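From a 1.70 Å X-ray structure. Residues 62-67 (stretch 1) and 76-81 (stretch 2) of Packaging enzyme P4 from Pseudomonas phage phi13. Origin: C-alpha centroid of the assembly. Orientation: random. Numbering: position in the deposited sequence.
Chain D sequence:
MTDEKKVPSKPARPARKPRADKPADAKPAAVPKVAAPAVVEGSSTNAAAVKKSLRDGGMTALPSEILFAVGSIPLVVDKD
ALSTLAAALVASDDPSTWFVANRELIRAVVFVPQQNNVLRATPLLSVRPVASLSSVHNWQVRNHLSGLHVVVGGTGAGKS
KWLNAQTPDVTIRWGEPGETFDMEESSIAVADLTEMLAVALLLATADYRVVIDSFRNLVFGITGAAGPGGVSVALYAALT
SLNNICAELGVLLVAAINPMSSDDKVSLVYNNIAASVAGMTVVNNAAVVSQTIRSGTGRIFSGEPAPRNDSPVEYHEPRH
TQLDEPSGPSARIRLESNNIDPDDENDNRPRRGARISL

Stretch 1, residues 62-67: LPSEIL
Stretch 2 76-81: VVDKDA

Strands 65-67 and 76-78 run antiparallel, their N-to-C directions 163° apart and their axes 4.7 Å apart at closest approach. L62 to E65 form a type I turn (phi/psi -59/-25 at P63, -83/-14 at S64), closed by E65 N to L62 O at 3.0 Å; the chain then extends through E65 (-96/135), I66 (-118/118) and L67 (-89/134). In the partner, V76 (-130/136), V77 (-108/132) and D78 (-103/114) are extended before K79 (-64/-31), D80 (-79/-41) and A81 (-62/-41) turn into a helix.

I66 and V77 form the hydrogen-bonded pair, CA to CA 5.4 Å, with I66 N to V77 O at 3.0 Å and V77 N to I66 O at 3.1 Å. The flanking pairs, E65 with D78 and L67 with V76, are non-hydrogen-bonded and draw closer, each 4.6 Å CA to CA. Here CA-H groups approach carbonyls: V76 CA lies 3.3 Å from I66 O, E65 CA 3.5 Å from V77 O, and D78 CA 3.4 Å from S64 O. The ladder's last rung joins turn to helix start, K79 N donating to S64 O at 2.8 Å and a nearly straight 168°.

E65, L67, V76 and D78 share one face of the sheet; I66 and V77 share the other. On the latter, I66 (chi1 m, chi2 t) meets V77 (chi1 p), CB to CG1 3.8 Å, and I66 CD1 reaches K79 CD at 4.1 Å. On the first face L67 (t, p) sets CD1 3.8 Å from CG2 of V76 (chi1 t), an apolar contact.

D78 (chi1 t, chi2 -73°) does two jobs. Its OD1 caps the helix, accepting from A81 N at 2.9 Å and, weakly, from D80 N at 2.9 Å, while OD2 accepts from S64 OG (chi1 p) at 2.7 Å, tying the turn to the helix cap. E65 (m, t, chi3 -36°) braces its own turn, OE1 accepting from L62 N at 2.9 Å. Its OE2 lies 4.5 Å from D78 OD2, a like-charged approach bridged by a water that donates to E65 OE2 at 2.7 Å and to D78 OD2 at 2.6 Å.

K79 (m, t, m, t) carries its ammonium back to the turn: NZ stands 3.5 Å from P63 O, and a second water links them, accepting from K79 NZ at 2.7 Å and donating to P63 O at 3.3 Å. Together the stretches bury 490 Å².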

# COMPACT_ATOMS: atom_id res chain seq x y z
N LEU D 62 34.14 4.14 -5.47
CA LEU D 62 35.55 4.48 -5.45
C LEU D 62 36.06 4.18 -4.05
O LEU D 62 35.24 4.13 -3.12
CB LEU D 62 35.72 5.99 -5.76
CG LEU D 62 35.35 6.47 -7.15
CD1 LEU D 62 35.15 8.03 -7.17
CD2 LEU D 62 36.38 6.03 -8.16
N PRO D 63 37.39 4.10 -3.81
CA PRO D 63 37.88 3.90 -2.43
C PRO D 63 37.45 5.03 -1.48
O PRO D 63 37.33 4.79 -0.27
CB PRO D 63 39.41 3.89 -2.59
CG PRO D 63 39.61 3.44 -4.04
CD PRO D 63 38.50 4.10 -4.79
N SER D 64 37.17 6.23 -2.02
CA SER D 64 36.73 7.37 -1.20
C SER D 64 35.21 7.36 -0.87
O SER D 64 34.77 8.14 -0.03
CB SER D 64 37.04 8.68 -1.91
OG SER D 64 36.45 8.71 -3.20
N GLU D 65 34.42 6.52 -1.57
CA GLU D 65 32.95 6.56 -1.40
C GLU D 65 32.41 5.54 -0.41
O GLU D 65 32.80 4.37 -0.46
CB GLU D 65 32.25 6.31 -2.74
CG GLU D 65 32.44 7.43 -3.76
CD GLU D 65 31.90 7.18 -5.15
OE1 GLU D 65 31.96 6.02 -5.63
OE2 GLU D 65 31.45 8.16 -5.79
N ILE D 66 31.51 5.96 0.48
CA ILE D 66 30.83 5.03 1.38
C ILE D 66 29.34 5.10 1.05
O ILE D 66 28.73 6.15 1.25
CB ILE D 66 31.06 5.31 2.88
CG1 ILE D 66 32.57 5.31 3.24
CG2 ILE D 66 30.30 4.25 3.75
CD1 ILE D 66 32.84 5.96 4.62
N LEU D 67 28.77 3.99 0.61
CA LEU D 67 27.34 3.91 0.33
C LEU D 67 26.60 3.50 1.61
O LEU D 67 27.03 2.56 2.30
CB LEU D 67 27.09 2.85 -0.76
CG LEU D 67 25.62 2.57 -1.13
CD1 LEU D 67 25.00 3.80 -1.88
CD2 LEU D 67 25.53 1.30 -2.02
N VAL D 76 25.62 8.67 -0.32
CA VAL D 76 27.05 8.42 -0.39
C VAL D 76 27.75 9.56 0.30
O VAL D 76 27.38 10.73 0.10
CB VAL D 76 27.54 8.28 -1.85
CG1 VAL D 76 29.08 8.21 -1.91
CG2 VAL D 76 26.94 7.05 -2.52
N VAL D 77 28.74 9.25 1.12
CA VAL D 77 29.64 10.28 1.64
C VAL D 77 30.99 10.06 0.89
O VAL D 77 31.45 8.91 0.76
CB VAL D 77 29.79 10.31 3.18
CG1 VAL D 77 30.25 8.97 3.71
CG2 VAL D 77 30.78 11.43 3.61
N ASP D 78 31.58 11.14 0.36
CA ASP D 78 32.90 11.01 -0.27
C ASP D 78 33.94 11.57 0.71
O ASP D 78 33.93 12.76 1.02
CB ASP D 78 32.97 11.70 -1.64
CG ASP D 78 34.29 11.34 -2.35
OD1 ASP D 78 35.33 11.86 -1.94
OD2 ASP D 78 34.30 10.40 -3.19
N LYS D 79 34.83 10.68 1.21
CA LYS D 79 35.85 11.05 2.21
C LYS D 79 36.86 12.06 1.67
O LYS D 79 37.40 12.82 2.47
CB LYS D 79 36.62 9.77 2.66
CG LYS D 79 35.69 8.85 3.47
CD LYS D 79 36.48 7.61 3.96
CE LYS D 79 36.55 6.58 2.85
NZ LYS D 79 37.43 5.43 3.22
N ASP D 80 37.15 12.03 0.35
CA ASP D 80 38.15 12.94 -0.21
C ASP D 80 37.54 14.34 -0.41
O ASP D 80 38.22 15.35 -0.14
CB ASP D 80 38.71 12.39 -1.53
CG ASP D 80 39.62 11.20 -1.35
OD1 ASP D 80 39.90 10.84 -0.18
OD2 ASP D 80 40.03 10.62 -2.36
N ALA D 81 36.28 14.40 -0.89
CA ALA D 81 35.59 15.70 -1.00
C ALA D 81 35.47 16.29 0.42
O ALA D 81 35.73 17.48 0.62
CB ALA D 81 34.22 15.53 -1.65
O HOH W 1 35.15 3.67 1.27
O HOH W 2 39.60 6.01 1.77
O HOH W 3 32.35 10.53 -4.87